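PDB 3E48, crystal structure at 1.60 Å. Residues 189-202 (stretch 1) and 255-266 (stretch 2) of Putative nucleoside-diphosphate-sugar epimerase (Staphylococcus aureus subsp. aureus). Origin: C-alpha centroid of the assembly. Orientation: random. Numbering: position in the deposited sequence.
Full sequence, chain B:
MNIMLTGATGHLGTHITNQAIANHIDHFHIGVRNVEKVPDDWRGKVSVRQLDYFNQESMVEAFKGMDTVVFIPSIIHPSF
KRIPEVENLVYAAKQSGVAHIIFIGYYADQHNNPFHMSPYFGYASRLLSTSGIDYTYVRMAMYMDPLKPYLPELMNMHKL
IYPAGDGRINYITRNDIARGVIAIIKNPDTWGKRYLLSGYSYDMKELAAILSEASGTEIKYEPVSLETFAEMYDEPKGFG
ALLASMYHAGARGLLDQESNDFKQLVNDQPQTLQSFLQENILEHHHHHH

Stretch 1 (189-202) DTWGKRYLLSGYSY
Stretch 2 255-266: LDQESNDFKQLV

How do the two stretches lie against each other? The strand that ends at Leu197 crosses helix 261-266 at 103° between N-to-C directions, the axes 8.0 Å apart at closest approach. CA atoms pair Leu196 with Ser259, Leu197 with Phe262, Ser198 with Glu258 and Ser201 with Asp256.

What holds Leu196, the most covered residue? It is extended (phi/psi -129/118), with chi1 t and chi2 p, placing CD2 3.9 Å from Gln257 CB. Its N donates to Asp261 OD2 at 2.9 Å and 167°, nearly straight. Asp261, chi1 m, opens the helix and also accepts, through OD2, from Ser259 OG at 2.8 Å.

How does Ser198 engage the loop before the helix? At -114/156 with chi1 p, its OG accepts from Ser259 N at 3.0 Å and donates to a water, 3.0 Å from OG, that also bridges Gly199 O and Glu258 OE1, each 2.7 Å from the water. Farther along, Ser201 OG (chi1 m) donates to Asp256 OD1 at 2.8 Å.

What does Leu265 pack against? Its CB points toward the strand; with chi1 m and chi2 t, CD1 lies over one face of the Tyr195 ring, 4.1 Å from Tyr195 CD1, and equally far from Leu197 CD2. Leu265 CD2 meets Thr190 CG2 at 4.0 Å.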

# COMPACT_ATOMS: atom_id res chain seq x y z
N ASP B 189 15.88 1.23 -21.77
CA ASP B 189 16.67 2.12 -20.94
C ASP B 189 15.80 2.89 -19.96
O ASP B 189 16.29 3.48 -19.00
CB ASP B 189 17.45 3.11 -21.81
CG ASP B 189 18.82 2.58 -22.19
OD1 ASP B 189 18.90 1.43 -22.67
OD2 ASP B 189 19.81 3.31 -22.01
N THR B 190 14.49 2.87 -20.19
CA THR B 190 13.54 3.56 -19.32
C THR B 190 13.04 2.63 -18.21
O THR B 190 12.37 3.07 -17.29
CB THR B 190 12.31 4.05 -20.11
OG1 THR B 190 11.59 2.92 -20.62
CG2 THR B 190 12.73 4.95 -21.26
N TRP B 191 13.37 1.35 -18.31
CA TRP B 191 12.92 0.37 -17.33
C TRP B 191 13.56 0.52 -15.95
O TRP B 191 14.64 1.09 -15.81
CB TRP B 191 13.19 -1.05 -17.86
CG TRP B 191 12.48 -1.38 -19.14
CD1 TRP B 191 11.72 -0.54 -19.91
CD2 TRP B 191 12.43 -2.66 -19.79
NE1 TRP B 191 11.20 -1.21 -20.99
CE2 TRP B 191 11.63 -2.52 -20.94
CE3 TRP B 191 13.00 -3.91 -19.51
CZ2 TRP B 191 11.37 -3.58 -21.81
CZ3 TRP B 191 12.74 -4.97 -20.37
CH2 TRP B 191 11.93 -4.80 -21.51
N GLY B 192 12.87 0.01 -14.93
CA GLY B 192 13.39 0.05 -13.57
C GLY B 192 13.14 1.34 -12.82
O GLY B 192 13.66 1.53 -11.71
N LYS B 193 12.36 2.23 -13.41
CA LYS B 193 12.07 3.50 -12.77
C LYS B 193 10.57 3.61 -12.47
O LYS B 193 9.77 2.83 -12.98
CB LYS B 193 12.52 4.65 -13.66
CG LYS B 193 12.65 5.97 -12.93
CD LYS B 193 13.76 5.91 -11.90
CE LYS B 193 13.44 6.78 -10.70
NZ LYS B 193 12.23 6.27 -9.99
N ARG B 194 10.22 4.58 -11.63
CA ARG B 194 8.83 4.81 -11.26
C ARG B 194 8.35 6.01 -12.07
O ARG B 194 9.01 7.05 -12.10
CB ARG B 194 8.74 5.11 -9.76
CG ARG B 194 7.34 4.98 -9.17
CD ARG B 194 7.39 5.20 -7.65
NE ARG B 194 6.10 4.98 -7.00
CZ ARG B 194 5.59 3.78 -6.73
NH1 ARG B 194 4.41 3.68 -6.14
NH2 ARG B 194 6.27 2.68 -7.02
N TYR B 195 7.21 5.86 -12.75
CA TYR B 195 6.67 6.93 -13.58
C TYR B 195 5.25 7.33 -13.21
O TYR B 195 4.49 6.55 -12.65
CB TYR B 195 6.67 6.50 -15.05
CG TYR B 195 8.04 6.26 -15.64
CD1 TYR B 195 8.86 7.33 -15.98
CD2 TYR B 195 8.51 4.97 -15.84
CE1 TYR B 195 10.14 7.12 -16.50
CE2 TYR B 195 9.79 4.75 -16.36
CZ TYR B 195 10.59 5.83 -16.69
OH TYR B 195 11.87 5.62 -17.18
N LEU B 196 4.91 8.57 -13.54
CA LEU B 196 3.56 9.08 -13.34
C LEU B 196 3.16 9.67 -14.68
O LEU B 196 3.81 10.59 -15.17
CB LEU B 196 3.51 10.18 -12.27
CG LEU B 196 2.18 10.94 -12.20
CD1 LEU B 196 1.02 10.01 -11.86
CD2 LEU B 196 2.31 12.04 -11.16
N LEU B 197 2.11 9.13 -15.28
CA LEU B 197 1.64 9.64 -16.56
C LEU B 197 0.46 10.56 -16.23
O LEU B 197 -0.64 10.09 -15.93
CB LEU B 197 1.21 8.49 -17.47
CG LEU B 197 2.34 7.53 -17.86
CD1 LEU B 197 1.82 6.44 -18.79
CD2 LEU B 197 3.46 8.31 -18.54
N SER B 198 0.72 11.86 -16.26
CA SER B 198 -0.29 12.86 -15.94
C SER B 198 -0.63 13.71 -17.17
O SER B 198 0.16 13.83 -18.10
CB SER B 198 0.19 13.76 -14.80
OG SER B 198 1.38 14.45 -15.16
N GLY B 199 -1.83 14.29 -17.16
CA GLY B 199 -2.26 15.13 -18.27
C GLY B 199 -2.45 16.56 -17.80
O GLY B 199 -1.51 17.35 -17.83
N TYR B 200 -3.66 16.90 -17.38
CA TYR B 200 -3.95 18.24 -16.89
C TYR B 200 -4.82 18.20 -15.64
O TYR B 200 -5.73 17.37 -15.54
CB TYR B 200 -4.64 19.09 -17.96
CG TYR B 200 -3.85 19.21 -19.24
CD1 TYR B 200 -3.99 18.26 -20.25
CD2 TYR B 200 -2.90 20.23 -19.40
CE1 TYR B 200 -3.21 18.32 -21.40
CE2 TYR B 200 -2.11 20.29 -20.55
CZ TYR B 200 -2.27 19.34 -21.54
OH TYR B 200 -1.48 19.38 -22.67
N SER B 201 -4.54 19.09 -14.70
CA SER B 201 -5.31 19.18 -13.47
C SER B 201 -6.38 20.25 -13.62
O SER B 201 -6.10 21.37 -14.05
CB SER B 201 -4.41 19.53 -12.28
OG SER B 201 -3.49 18.49 -12.00
N TYR B 202 -7.61 19.89 -13.27
CA TYR B 202 -8.74 20.80 -13.36
C TYR B 202 -9.52 20.76 -12.05
O TYR B 202 -9.73 19.69 -11.48
CB TYR B 202 -9.70 20.34 -14.45
CG TYR B 202 -9.11 20.17 -15.83
CD1 TYR B 202 -8.67 21.28 -16.57
CD2 TYR B 202 -9.05 18.91 -16.43
CE1 TYR B 202 -8.19 21.13 -17.87
CE2 TYR B 202 -8.57 18.76 -17.73
CZ TYR B 202 -8.15 19.87 -18.44
OH TYR B 202 -7.69 19.72 -19.73
N LEU B 255 -5.36 14.09 -5.59
CA LEU B 255 -5.38 13.73 -7.01
C LEU B 255 -4.78 14.80 -7.92
O LEU B 255 -4.82 14.68 -9.14
CB LEU B 255 -6.81 13.41 -7.45
CG LEU B 255 -7.53 12.32 -6.65
CD1 LEU B 255 -8.86 11.96 -7.30
CD2 LEU B 255 -6.64 11.08 -6.56
N ASP B 256 -4.22 15.85 -7.32
CA ASP B 256 -3.59 16.91 -8.11
C ASP B 256 -2.11 16.56 -8.19
O ASP B 256 -1.27 17.18 -7.55
CB ASP B 256 -3.80 18.28 -7.43
CG ASP B 256 -3.19 19.43 -8.22
OD1 ASP B 256 -2.86 19.25 -9.42
OD2 ASP B 256 -3.04 20.52 -7.65
N GLN B 257 -1.82 15.53 -8.98
CA GLN B 257 -0.46 15.04 -9.15
C GLN B 257 0.00 15.21 -10.59
O GLN B 257 -0.69 14.82 -11.53
CB GLN B 257 -0.40 13.56 -8.81
CG GLN B 257 -0.88 13.20 -7.42
CD GLN B 257 -0.82 11.71 -7.20
OE1 GLN B 257 0.22 11.09 -7.43
NE2 GLN B 257 -1.92 11.13 -6.76
N GLU B 258 1.19 15.79 -10.75
CA GLU B 258 1.73 16.00 -12.08
C GLU B 258 3.20 15.60 -12.17
O GLU B 258 3.90 15.54 -11.16
CB GLU B 258 1.60 17.46 -12.48
CG GLU B 258 0.19 18.00 -12.41
CD GLU B 258 0.06 19.35 -13.07
OE1 GLU B 258 0.07 19.40 -14.32
OE2 GLU B 258 -0.06 20.36 -12.35
N SER B 259 3.65 15.33 -13.38
CA SER B 259 5.03 14.96 -13.65
C SER B 259 5.32 15.31 -15.10
O SER B 259 4.40 15.54 -15.88
CB SER B 259 5.23 13.46 -13.45
OG SER B 259 6.50 13.07 -13.91
N ASN B 260 6.60 15.36 -15.46
CA ASN B 260 6.95 15.66 -16.84
C ASN B 260 7.27 14.37 -17.57
O ASN B 260 7.77 14.40 -18.69
CB ASN B 260 8.16 16.58 -16.90
CG ASN B 260 7.91 17.94 -16.27
OD1 ASN B 260 6.91 18.60 -16.57
ND2 ASN B 260 8.81 18.36 -15.40
N ASP B 261 6.97 13.23 -16.94
CA ASP B 261 7.26 11.93 -17.55
C ASP B 261 6.64 11.72 -18.93
O ASP B 261 7.30 11.17 -19.81
CB ASP B 261 6.84 10.78 -16.63
CG ASP B 261 7.63 10.74 -15.32
OD1 ASP B 261 8.85 11.02 -15.33
OD2 ASP B 261 7.03 10.38 -14.28
N PHE B 262 5.39 12.12 -19.12
CA PHE B 262 4.76 11.93 -20.42
C PHE B 262 5.54 12.64 -21.52
O PHE B 262 5.87 12.05 -22.55
CB PHE B 262 3.32 12.45 -20.42
CG PHE B 262 2.62 12.27 -21.73
CD1 PHE B 262 2.08 11.03 -22.08
CD2 PHE B 262 2.51 13.33 -22.62
CE1 PHE B 262 1.45 10.86 -23.31
CE2 PHE B 262 1.88 13.16 -23.86
CZ PHE B 262 1.34 11.93 -24.20
N LYS B 263 5.84 13.92 -21.29
CA LYS B 263 6.58 14.70 -22.27
C LYS B 263 7.98 14.15 -22.51
O LYS B 263 8.45 14.11 -23.65
CB LYS B 263 6.67 16.16 -21.80
CG LYS B 263 7.14 17.14 -22.88
CD LYS B 263 8.65 17.16 -23.02
CE LYS B 263 9.32 17.73 -21.77
NZ LYS B 263 10.80 17.72 -21.87
N GLN B 264 8.64 13.70 -21.45
CA GLN B 264 9.99 13.16 -21.61
C GLN B 264 9.98 11.80 -22.31
O GLN B 264 10.93 11.46 -23.01
CB GLN B 264 10.68 13.03 -20.25
CG GLN B 264 10.75 14.36 -19.49
CD GLN B 264 11.55 14.27 -18.21
OE1 GLN B 264 11.43 13.30 -17.46
NE2 GLN B 264 12.35 15.29 -17.93
N LEU B 265 8.91 11.04 -22.13
CA LEU B 265 8.80 9.73 -22.75
C LEU B 265 8.27 9.75 -24.18
O LEU B 265 8.83 9.09 -25.06
CB LEU B 265 7.89 8.82 -21.91
CG LEU B 265 8.46 8.36 -20.56
CD1 LEU B 265 7.36 7.69 -19.73
CD2 LEU B 265 9.62 7.40 -20.81
N VAL B 266 7.21 10.52 -24.41
CA VAL B 266 6.59 10.59 -25.73
C VAL B 266 7.02 11.79 -26.57
O VAL B 266 6.69 11.88 -27.75
CB VAL B 266 5.04 10.60 -25.62
CG1 VAL B 266 4.58 9.52 -24.65
CG2 VAL B 266 4.57 11.96 -25.17
O HOH W 1 3.45 12.81 -17.08
O HOH W 2 0.05 17.04 -15.71
O HOH W 3 2.18 15.51 -18.48
O HOH W 4 -2.27 20.86 -15.13